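Local coordinates for KmHsv2 (Kluyveromyces marxianus, PDB 3VU4), which is a beta-propeller of the PROPPIN family, akin to the autophagy protein Atg18, and probably binds phosphoinositides on membranes, at residues D260-H265 against V321-T326. Numbering follows the deposited sequence.
Sequences DKWTLH and VVWPHT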
loop_
_atom_site.group_PDB
_atom_site.type_symbol
_atom_site.label_atom_id
_atom_site.label_comp_id
_atom_site.label_asym_id
_atom_site.label_seq_id
_atom_site.Cartn_x
_atom_site.Cartn_y
_atom_site.Cartn_z
ATOM N N ASP A 260 -1.681 -1.144 15.157
ATOM C CA ASP A 260 -0.854 -2.163 15.805
ATOM C C ASP A 260 -1.546 -2.780 17.016
ATOM O O ASP A 260 -0.947 -3.559 17.752
ATOM C CB ASP A 260 0.541 -1.645 16.185
ATOM C CG ASP A 260 0.501 -0.465 17.115
ATOM O OD1 ASP A 260 -0.494 -0.296 17.853
ATOM O OD2 ASP A 260 1.489 0.297 17.119
ATOM N N LYS A 261 -2.807 -2.418 17.227
ATOM C CA LYS A 261 -3.592 -3.026 18.298
ATOM C C LYS A 261 -4.178 -4.241 17.564
ATOM O O LYS A 261 -4.858 -5.084 18.141
ATOM C CB LYS A 261 -4.713 -2.083 18.764
ATOM N N TRP A 262 -3.879 -4.298 16.268
ATOM C CA TRP A 262 -4.323 -5.347 15.360
ATOM C C TRP A 262 -5.837 -5.358 15.171
ATOM O O TRP A 262 -6.509 -6.387 15.272
ATOM C CB TRP A 262 -3.784 -6.701 15.823
ATOM C CG TRP A 262 -2.305 -6.619 16.047
ATOM C CD1 TRP A 262 -1.647 -6.795 17.227
ATOM C CD2 TRP A 262 -1.312 -6.201 15.097
ATOM N NE1 TRP A 262 -0.314 -6.503 17.078
ATOM C CE2 TRP A 262 -0.080 -6.132 15.780
ATOM C CE3 TRP A 262 -1.346 -5.870 13.739
ATOM C CZ2 TRP A 262 1.110 -5.749 15.151
ATOM C CZ3 TRP A 262 -0.163 -5.489 13.110
ATOM C CH2 TRP A 262 1.047 -5.428 13.821
ATOM N N THR A 263 -6.357 -4.173 14.886
ATOM C CA THR A 263 -7.768 -3.990 14.630
ATOM C C THR A 263 -7.925 -3.455 13.208
ATOM O O THR A 263 -7.241 -2.515 12.806
ATOM C CB THR A 263 -8.366 -3.008 15.611
ATOM O OG1 THR A 263 -8.230 -3.535 16.933
ATOM C CG2 THR A 263 -9.825 -2.798 15.313
ATOM N N LEU A 264 -8.810 -4.078 12.445
ATOM C CA LEU A 264 -9.054 -3.674 11.070
ATOM C C LEU A 264 -10.257 -2.730 11.049
ATOM O O LEU A 264 -11.291 -3.028 11.644
ATOM C CB LEU A 264 -9.310 -4.919 10.215
ATOM C CG LEU A 264 -9.563 -4.747 8.720
ATOM C CD1 LEU A 264 -8.390 -4.014 8.083
ATOM C CD2 LEU A 264 -9.775 -6.120 8.071
ATOM N N HIS A 265 -10.096 -1.587 10.385
ATOM C CA HIS A 265 -11.147 -0.572 10.278
ATOM C C HIS A 265 -11.403 -0.247 8.807
ATOM O O HIS A 265 -10.484 -0.267 7.983
ATOM C CB HIS A 265 -10.727 0.728 10.973
ATOM C CG HIS A 265 -10.246 0.547 12.381
ATOM N ND1 HIS A 265 -11.099 0.509 13.464
ATOM C CD2 HIS A 265 -8.994 0.403 12.881
ATOM C CE1 HIS A 265 -10.394 0.350 14.569
ATOM N NE2 HIS A 265 -9.115 0.284 14.243
ATOM N N VAL A 321 -4.779 -10.008 4.189
ATOM C CA VAL A 321 -3.839 -9.519 5.177
ATOM C C VAL A 321 -2.719 -10.546 5.183
ATOM O O VAL A 321 -2.972 -11.756 5.275
ATOM C CB VAL A 321 -4.485 -9.431 6.565
ATOM C CG1 VAL A 321 -3.428 -9.075 7.610
ATOM C CG2 VAL A 321 -5.595 -8.374 6.549
ATOM N N VAL A 322 -1.490 -10.070 5.030
ATOM C CA VAL A 322 -0.345 -10.962 5.025
ATOM C C VAL A 322 0.512 -10.726 6.268
ATOM O O VAL A 322 0.942 -9.597 6.544
ATOM C CB VAL A 322 0.507 -10.756 3.765
ATOM C CG1 VAL A 322 1.675 -11.755 3.741
ATOM C CG2 VAL A 322 -0.364 -10.925 2.544
ATOM N N TRP A 323 0.733 -11.799 7.022
ATOM C CA TRP A 323 1.537 -11.733 8.233
ATOM C C TRP A 323 2.908 -12.323 7.922
ATOM O O TRP A 323 3.037 -13.536 7.750
ATOM C CB TRP A 323 0.870 -12.535 9.347
ATOM C CG TRP A 323 -0.533 -12.116 9.640
ATOM C CD1 TRP A 323 -1.689 -12.716 9.197
ATOM C CD2 TRP A 323 -0.941 -11.004 10.450
ATOM N NE1 TRP A 323 -2.785 -12.042 9.690
ATOM C CE2 TRP A 323 -2.356 -10.991 10.458
ATOM C CE3 TRP A 323 -0.247 -10.016 11.166
ATOM C CZ2 TRP A 323 -3.090 -10.031 11.162
ATOM C CZ3 TRP A 323 -0.980 -9.059 11.864
ATOM C CH2 TRP A 323 -2.388 -9.075 11.855
ATOM N N PRO A 324 3.950 -11.478 7.840
ATOM C CA PRO A 324 5.290 -11.996 7.534
ATOM C C PRO A 324 5.852 -13.028 8.508
ATOM O O PRO A 324 6.519 -13.963 8.072
ATOM C CB PRO A 324 6.151 -10.728 7.443
ATOM C CG PRO A 324 5.459 -9.780 8.358
ATOM C CD PRO A 324 3.988 -10.021 8.058
ATOM N N HIS A 325 5.565 -12.886 9.803
ATOM C CA HIS A 325 6.079 -13.813 10.822
ATOM C C HIS A 325 5.558 -15.260 10.774
ATOM O O HIS A 325 6.252 -16.178 11.199
ATOM C CB HIS A 325 5.870 -13.236 12.234
ATOM C CG HIS A 325 4.492 -13.448 12.786
ATOM N ND1 HIS A 325 3.353 -12.993 12.155
ATOM C CD2 HIS A 325 4.073 -14.059 13.920
ATOM C CE1 HIS A 325 2.293 -13.314 12.876
ATOM N NE2 HIS A 325 2.702 -13.961 13.953
ATOM N N THR A 326 4.348 -15.488 10.284
ATOM C CA THR A 326 3.861 -16.862 10.190
ATOM C C THR A 326 3.639 -17.186 8.722
ATOM O O THR A 326 3.164 -18.266 8.385
ATOM C CB THR A 326 2.521 -17.076 10.938
ATOM O OG1 THR A 326 1.509 -16.228 10.376
ATOM C CG2 THR A 326 2.679 -16.770 12.423
#
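Trp-262 and Trp-323 meet through the six-membered halves of their indoles, and this pair supplies the closest contact between 260-265 and 321-326, the only one within 4.5 Å. It is an offset edge-to-face stack: the edge of Trp-323 is turned toward the face of Trp-262, with the ring planes at 68° and the six-membered centroids 5.6 Å apart. The closest atoms are CE3 of Trp-262 and CZ3 of Trp-323, at 3.7 Å; CH2 of Trp-323 lies 3.9 Å from the same CE3. Relative to the Trp-323 ring, CE3 of Trp-262 lies at the edge, near its plane. Beside the rings, Leu-264 and Val-321 face each other more loosely, CD2 of Leu-264 being 5.0 Å from CG2 of Val-321. No hydrogen bond crosses between the segments; they meet through aromatic and aliphatic carbon atoms.

Both tryptophans hold CG anti to the carbonyl carbon (chi1 -51° and -56°), but the CB of Trp-262 is directed toward the other segment, whereas Trp-323, whose CB is not aimed at its partner, still brings the CZ3/CH2 rim of its benzene ring there. Its pyrrole end is held by a hydrogen bond from NE1 to Glu-330 on the next strand, 328-337, while CG1 of Val-321 lies 3.4 Å above the plane of the Trp-323 ring, toward its rim. Val-244 of strand 243-248 also touches the Trp-262 side chain, and a backbone hydrogen bond joins Trp-262 to Leu-300.

Strands 263-268 and 318-323 belong to successive four-stranded antiparallel sheets, so the tryptophans pack one blade against the next, as neighbouring blades do in a seven-bladed beta-propeller.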